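Local atomic coordinates of uncharacterized protein ygiD (Escherichia coli, PDB entry 2PW6), a protein that opens the aromatic ring of L-DOPA between carbons 4 and 5 in vitro as a metal-dependent extradiol dioxygenase, its physiological substrate being unknown. Residues Ala149-Arg163 with Leu236-Glu249. Sequence-based numbering, arbitrary orientation.
Sequences AAWHFEMGRKLAALR and LPLLYVLGAWDGQE
Tyr240 and His152 pair where two helices of the LigB-type dioxygenase fold, 149-159 and 236-243, pack with axes 6.3 Å apart at a crossing angle of -41°. So close an approach depends on glycine at the crossing: the CA atoms of Gly156 and Gly243 lie 3.9 Å apart, and a CB on either would clash with the backbone opposite. Lacking side chains, both make contact through CA-H, Gly156 CA meeting Tyr240 O and Gly243 CA sitting over the centre of the Phe153 ring, 3.8 Å from its centroid. Phe153 CE2 in turn lies over the centre of one Arg157 guanidinium face.

Tyr240, with the greatest buried area, lays one ring face over His152 O, while Met155 CB comes obliquely to CE2 and Leu159 CD1 reaches the ring edge at CD2. Its OH is 2.9 Å from His152 ND1 in a nearly straight hydrogen bond (164°), in the plane of the imidazole. His152 holds CG anti to its carbonyl carbon (chi1 -56°), which places the ring between Leu236 CD1 on one face and Trp151 CE3 on the other. Its NE2 bonds to Lys147 O, so both ring nitrogens have partners, which should restrict ring rotation. Strand 138-144 adjoins this end through Ile143, and Leu236 lies about 11 Å, side chain to ion, from a bound zinc.

At the other end, Arg163 forms an end-on salt bridge with Glu249, NH2 reaching OE1 at 2.8 Å and NH1 reaching OE2; NE bonds to Met15 O. A glutamine in place of Glu249 would probably leave the Arg163 guanidinium without its carboxylate charge, weakening its tie to the loop after helix 236-243. Besides Arg163 NH1, Glu249 OE2 accepts Asp246 N at 2.9 Å, nearly along its own C-O bond.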
loop_
_atom_site.group_PDB
_atom_site.type_symbol
_atom_site.label_atom_id
_atom_site.label_comp_id
_atom_site.label_asym_id
_atom_site.label_seq_id
_atom_site.Cartn_x
_atom_site.Cartn_y
_atom_site.Cartn_z
ATOM N N ALA A 149 21.573 -5.375 -11.020
ATOM C CA ALA A 149 21.381 -6.584 -10.221
ATOM C C ALA A 149 22.623 -7.097 -9.475
ATOM O O ALA A 149 22.493 -7.646 -8.360
ATOM C CB ALA A 149 20.799 -7.714 -11.102
ATOM N N ALA A 150 23.784 -6.986 -10.135
ATOM C CA ALA A 150 25.074 -7.415 -9.621
ATOM C C ALA A 150 25.451 -6.620 -8.343
ATOM O O ALA A 150 25.974 -7.168 -7.377
ATOM C CB ALA A 150 26.151 -7.227 -10.714
ATOM N N TRP A 151 25.135 -5.334 -8.377
ATOM C CA TRP A 151 25.354 -4.401 -7.297
ATOM C C TRP A 151 24.505 -4.777 -6.061
ATOM O O TRP A 151 25.019 -4.868 -4.933
ATOM C CB TRP A 151 25.049 -2.981 -7.820
ATOM C CG TRP A 151 25.457 -1.881 -6.896
ATOM C CD1 TRP A 151 26.627 -1.151 -6.933
ATOM C CD2 TRP A 151 24.697 -1.372 -5.786
ATOM N NE1 TRP A 151 26.626 -0.213 -5.919
ATOM C CE2 TRP A 151 25.458 -0.326 -5.202
ATOM C CE3 TRP A 151 23.442 -1.693 -5.234
ATOM C CZ2 TRP A 151 25.006 0.401 -4.092
ATOM C CZ3 TRP A 151 22.989 -0.964 -4.135
ATOM C CH2 TRP A 151 23.777 0.072 -3.574
ATOM N N HIS A 152 23.214 -5.023 -6.277
ATOM C CA HIS A 152 22.350 -5.538 -5.221
ATOM C C HIS A 152 22.815 -6.862 -4.662
ATOM O O HIS A 152 22.698 -7.085 -3.457
ATOM C CB HIS A 152 20.921 -5.611 -5.704
ATOM C CG HIS A 152 20.420 -4.296 -6.210
ATOM N ND1 HIS A 152 20.098 -3.261 -5.366
ATOM C CD2 HIS A 152 20.250 -3.825 -7.472
ATOM C CE1 HIS A 152 19.703 -2.222 -6.082
ATOM N NE2 HIS A 152 19.791 -2.536 -7.364
ATOM N N PHE A 153 23.358 -7.737 -5.515
ATOM C CA PHE A 153 24.018 -8.966 -5.035
ATOM C C PHE A 153 25.244 -8.623 -4.163
ATOM O O PHE A 153 25.417 -9.202 -3.086
ATOM C CB PHE A 153 24.411 -9.906 -6.201
ATOM C CG PHE A 153 24.980 -11.254 -5.752
ATOM C CD1 PHE A 153 24.156 -12.359 -5.612
ATOM C CD2 PHE A 153 26.337 -11.406 -5.485
ATOM C CE1 PHE A 153 24.673 -13.595 -5.207
ATOM C CE2 PHE A 153 26.863 -12.624 -5.053
ATOM C CZ PHE A 153 26.017 -13.727 -4.928
ATOM N N GLU A 154 26.097 -7.713 -4.639
ATOM C CA GLU A 154 27.234 -7.229 -3.827
ATOM C C GLU A 154 26.814 -6.669 -2.462
ATOM O O GLU A 154 27.531 -6.869 -1.487
ATOM C CB GLU A 154 28.115 -6.213 -4.566
ATOM C CG GLU A 154 28.908 -6.758 -5.763
ATOM C CD GLU A 154 29.883 -7.907 -5.452
ATOM O OE1 GLU A 154 30.051 -8.309 -4.264
ATOM O OE2 GLU A 154 30.478 -8.413 -6.438
HETATM N N MSE A 155 25.654 -6.006 -2.406
HETATM C CA MSE A 155 25.044 -5.553 -1.138
HETATM C C MSE A 155 24.871 -6.652 -0.094
HETATM O O MSE A 155 25.209 -6.457 1.072
HETATM C CB MSE A 155 23.684 -4.903 -1.372
HETATM C CG MSE A 155 23.741 -3.558 -2.034
HETATM SE SE MSE A 155 24.650 -2.207 -0.872
HETATM C CE MSE A 155 23.195 -1.904 0.414
ATOM N N GLY A 156 24.316 -7.789 -0.503
ATOM C CA GLY A 156 24.190 -8.930 0.395
ATOM C C GLY A 156 25.533 -9.532 0.766
ATOM O O GLY A 156 25.669 -10.152 1.812
ATOM N N ARG A 157 26.525 -9.368 -0.107
ATOM C CA ARG A 157 27.887 -9.761 0.211
ATOM C C ARG A 157 28.435 -8.915 1.383
ATOM O O ARG A 157 29.099 -9.432 2.280
ATOM C CB ARG A 157 28.785 -9.602 -1.031
ATOM C CG ARG A 157 28.726 -10.724 -2.030
ATOM C CD ARG A 157 29.600 -11.851 -1.539
ATOM N NE ARG A 157 29.180 -13.168 -2.026
ATOM C CZ ARG A 157 29.611 -13.723 -3.157
ATOM N NH1 ARG A 157 30.450 -13.072 -3.966
ATOM N NH2 ARG A 157 29.197 -14.938 -3.493
ATOM N N LYS A 158 28.158 -7.615 1.368
ATOM C CA LYS A 158 28.534 -6.728 2.484
ATOM C C LYS A 158 27.690 -6.977 3.729
ATOM O O LYS A 158 28.212 -6.941 4.843
ATOM C CB LYS A 158 28.412 -5.266 2.088
ATOM C CG LYS A 158 29.280 -4.854 0.937
ATOM C CD LYS A 158 28.820 -3.503 0.443
ATOM C CE LYS A 158 29.928 -2.810 -0.306
ATOM N NZ LYS A 158 30.110 -3.384 -1.654
ATOM N N LEU A 159 26.395 -7.239 3.560
ATOM C CA LEU A 159 25.518 -7.488 4.721
ATOM C C LEU A 159 25.822 -8.768 5.462
ATOM O O LEU A 159 25.353 -8.952 6.589
ATOM C CB LEU A 159 24.053 -7.503 4.299
ATOM C CG LEU A 159 23.518 -6.134 3.878
ATOM C CD1 LEU A 159 22.265 -6.298 3.041
ATOM C CD2 LEU A 159 23.300 -5.221 5.125
ATOM N N ALA A 160 26.547 -9.667 4.801
ATOM C CA ALA A 160 26.891 -10.981 5.344
ATOM C C ALA A 160 27.593 -10.894 6.717
ATOM O O ALA A 160 27.224 -11.610 7.653
ATOM C CB ALA A 160 27.744 -11.794 4.323
ATOM N N ALA A 161 28.571 -9.995 6.840
ATOM C CA ALA A 161 29.240 -9.791 8.128
ATOM C C ALA A 161 28.258 -9.611 9.305
ATOM O O ALA A 161 28.507 -10.090 10.400
ATOM C CB ALA A 161 30.241 -8.601 8.051
ATOM N N LEU A 162 27.145 -8.931 9.093
ATOM C CA LEU A 162 26.216 -8.696 10.205
ATOM C C LEU A 162 25.560 -9.959 10.755
ATOM O O LEU A 162 24.955 -9.931 11.842
ATOM C CB LEU A 162 25.142 -7.703 9.821
ATOM C CG LEU A 162 25.540 -6.289 9.422
ATOM C CD1 LEU A 162 24.327 -5.637 8.793
ATOM C CD2 LEU A 162 26.043 -5.503 10.649
ATOM N N ARG A 163 25.697 -11.066 10.019
ATOM C CA ARG A 163 25.077 -12.315 10.417
ATOM C C ARG A 163 25.780 -12.959 11.623
ATOM O O ARG A 163 25.151 -13.670 12.406
ATOM C CB ARG A 163 24.982 -13.268 9.229
ATOM C CG ARG A 163 24.014 -12.795 8.129
ATOM C CD ARG A 163 24.000 -13.772 6.964
ATOM N NE ARG A 163 23.612 -15.116 7.408
ATOM C CZ ARG A 163 24.052 -16.249 6.863
ATOM N NH1 ARG A 163 24.883 -16.234 5.812
ATOM N NH2 ARG A 163 23.651 -17.406 7.370
ATOM N N LEU A 236 14.698 -8.183 -6.724
ATOM C CA LEU A 236 16.008 -7.744 -6.193
ATOM C C LEU A 236 16.301 -8.136 -4.729
ATOM O O LEU A 236 17.459 -8.433 -4.419
ATOM C CB LEU A 236 16.202 -6.215 -6.375
ATOM C CG LEU A 236 16.486 -5.723 -7.808
ATOM C CD1 LEU A 236 16.562 -4.152 -7.920
ATOM C CD2 LEU A 236 17.766 -6.380 -8.406
ATOM N N PRO A 237 15.267 -8.164 -3.851
ATOM C CA PRO A 237 15.470 -8.516 -2.466
ATOM C C PRO A 237 16.082 -9.876 -2.232
ATOM O O PRO A 237 16.806 -10.046 -1.244
ATOM C CB PRO A 237 14.047 -8.438 -1.870
ATOM C CG PRO A 237 13.365 -7.475 -2.696
ATOM C CD PRO A 237 13.858 -7.772 -4.073
ATOM N N LEU A 238 15.807 -10.835 -3.112
ATOM C CA LEU A 238 16.418 -12.145 -3.044
ATOM C C LEU A 238 17.936 -12.083 -3.184
ATOM O O LEU A 238 18.646 -12.870 -2.596
ATOM C CB LEU A 238 15.825 -13.072 -4.142
ATOM C CG LEU A 238 16.489 -14.450 -4.323
ATOM C CD1 LEU A 238 16.428 -15.237 -3.059
ATOM C CD2 LEU A 238 15.885 -15.259 -5.479
ATOM N N LEU A 239 18.417 -11.167 -4.013
ATOM C CA LEU A 239 19.834 -11.021 -4.247
ATOM C C LEU A 239 20.549 -10.539 -2.984
ATOM O O LEU A 239 21.680 -10.928 -2.751
ATOM C CB LEU A 239 20.063 -10.077 -5.427
ATOM C CG LEU A 239 19.477 -10.625 -6.757
ATOM C CD1 LEU A 239 19.931 -9.768 -7.931
ATOM C CD2 LEU A 239 19.828 -12.143 -7.002
ATOM N N TYR A 240 19.882 -9.706 -2.178
ATOM C CA TYR A 240 20.397 -9.284 -0.877
ATOM C C TYR A 240 20.650 -10.512 -0.015
ATOM O O TYR A 240 21.711 -10.636 0.602
ATOM C CB TYR A 240 19.443 -8.283 -0.194
ATOM C CG TYR A 240 19.517 -6.907 -0.812
ATOM C CD1 TYR A 240 18.941 -6.641 -2.064
ATOM C CD2 TYR A 240 20.194 -5.857 -0.153
ATOM C CE1 TYR A 240 19.020 -5.353 -2.648
ATOM C CE2 TYR A 240 20.278 -4.575 -0.725
ATOM C CZ TYR A 240 19.693 -4.329 -1.972
ATOM O OH TYR A 240 19.808 -3.062 -2.520
ATOM N N VAL A 241 19.693 -11.440 -0.012
ATOM C CA VAL A 241 19.826 -12.704 0.716
ATOM C C VAL A 241 20.886 -13.597 0.072
ATOM O O VAL A 241 21.803 -14.058 0.757
ATOM C CB VAL A 241 18.476 -13.438 0.811
ATOM C CG1 VAL A 241 18.666 -14.839 1.345
ATOM C CG2 VAL A 241 17.487 -12.639 1.668
ATOM N N LEU A 242 20.800 -13.832 -1.238
ATOM C CA LEU A 242 21.811 -14.681 -1.894
ATOM C C LEU A 242 23.227 -14.141 -1.793
ATOM O O LEU A 242 24.180 -14.916 -1.670
ATOM C CB LEU A 242 21.489 -14.941 -3.364
ATOM C CG LEU A 242 20.426 -15.953 -3.778
ATOM C CD1 LEU A 242 20.599 -16.181 -5.277
ATOM C CD2 LEU A 242 20.482 -17.277 -2.979
ATOM N N GLY A 243 23.381 -12.823 -1.880
ATOM C CA GLY A 243 24.695 -12.176 -1.687
ATOM C C GLY A 243 25.361 -12.592 -0.370
ATOM O O GLY A 243 26.576 -12.677 -0.299
ATOM N N ALA A 244 24.542 -12.885 0.641
ATOM C CA ALA A 244 24.965 -13.246 1.997
ATOM C C ALA A 244 25.336 -14.718 2.226
ATOM O O ALA A 244 25.755 -15.095 3.339
ATOM C CB ALA A 244 23.882 -12.810 3.011
ATOM N N TRP A 245 25.170 -15.548 1.193
ATOM C CA TRP A 245 25.527 -16.983 1.263
ATOM C C TRP A 245 27.041 -17.177 1.163
ATOM O O TRP A 245 27.684 -16.603 0.277
ATOM C CB TRP A 245 24.832 -17.738 0.125
ATOM C CG TRP A 245 24.942 -19.243 0.163
ATOM C CD1 TRP A 245 24.704 -20.065 1.234
ATOM C CD2 TRP A 245 25.271 -20.101 -0.937
ATOM N NE1 TRP A 245 24.886 -21.374 0.874
ATOM C CE2 TRP A 245 25.241 -21.428 -0.453
ATOM C CE3 TRP A 245 25.598 -19.875 -2.285
ATOM C CZ2 TRP A 245 25.521 -22.541 -1.280
ATOM C CZ3 TRP A 245 25.892 -20.979 -3.106
ATOM C CH2 TRP A 245 25.843 -22.296 -2.596
ATOM N N ASP A 246 27.612 -17.979 2.060
ATOM C CA ASP A 246 29.080 -18.209 2.039
ATOM C C ASP A 246 29.589 -19.268 1.023
ATOM O O ASP A 246 30.812 -19.395 0.804
ATOM C CB ASP A 246 29.623 -18.507 3.456
ATOM C CG ASP A 246 29.056 -19.791 4.057
ATOM O OD1 ASP A 246 28.391 -20.556 3.324
ATOM O OD2 ASP A 246 29.264 -20.032 5.275
ATOM N N GLY A 247 28.654 -20.008 0.409
ATOM C CA GLY A 247 28.988 -21.141 -0.468
ATOM C C GLY A 247 28.918 -22.510 0.212
ATOM O O GLY A 247 29.014 -23.545 -0.452
ATOM N N GLN A 248 28.712 -22.520 1.528
ATOM C CA GLN A 248 28.887 -23.726 2.328
ATOM C C GLN A 248 27.638 -24.123 3.110
ATOM O O GLN A 248 27.184 -25.272 3.041
ATOM C CB GLN A 248 30.071 -23.542 3.298
ATOM C CG GLN A 248 30.869 -24.816 3.543
ATOM C CD GLN A 248 31.495 -25.377 2.250
ATOM O OE1 GLN A 248 32.068 -24.635 1.438
ATOM N NE2 GLN A 248 31.381 -26.690 2.059
ATOM N N GLU A 249 27.098 -23.179 3.871
ATOM C CA GLU A 249 25.943 -23.424 4.710
ATOM C C GLU A 249 24.770 -23.908 3.839
ATOM O O GLU A 249 24.787 -23.724 2.618
ATOM C CB GLU A 249 25.603 -22.140 5.490
ATOM C CG GLU A 249 25.109 -20.957 4.619
ATOM C CD GLU A 249 25.533 -19.582 5.132
ATOM O OE1 GLU A 249 25.368 -19.292 6.337
ATOM O OE2 GLU A 249 26.027 -18.783 4.305
#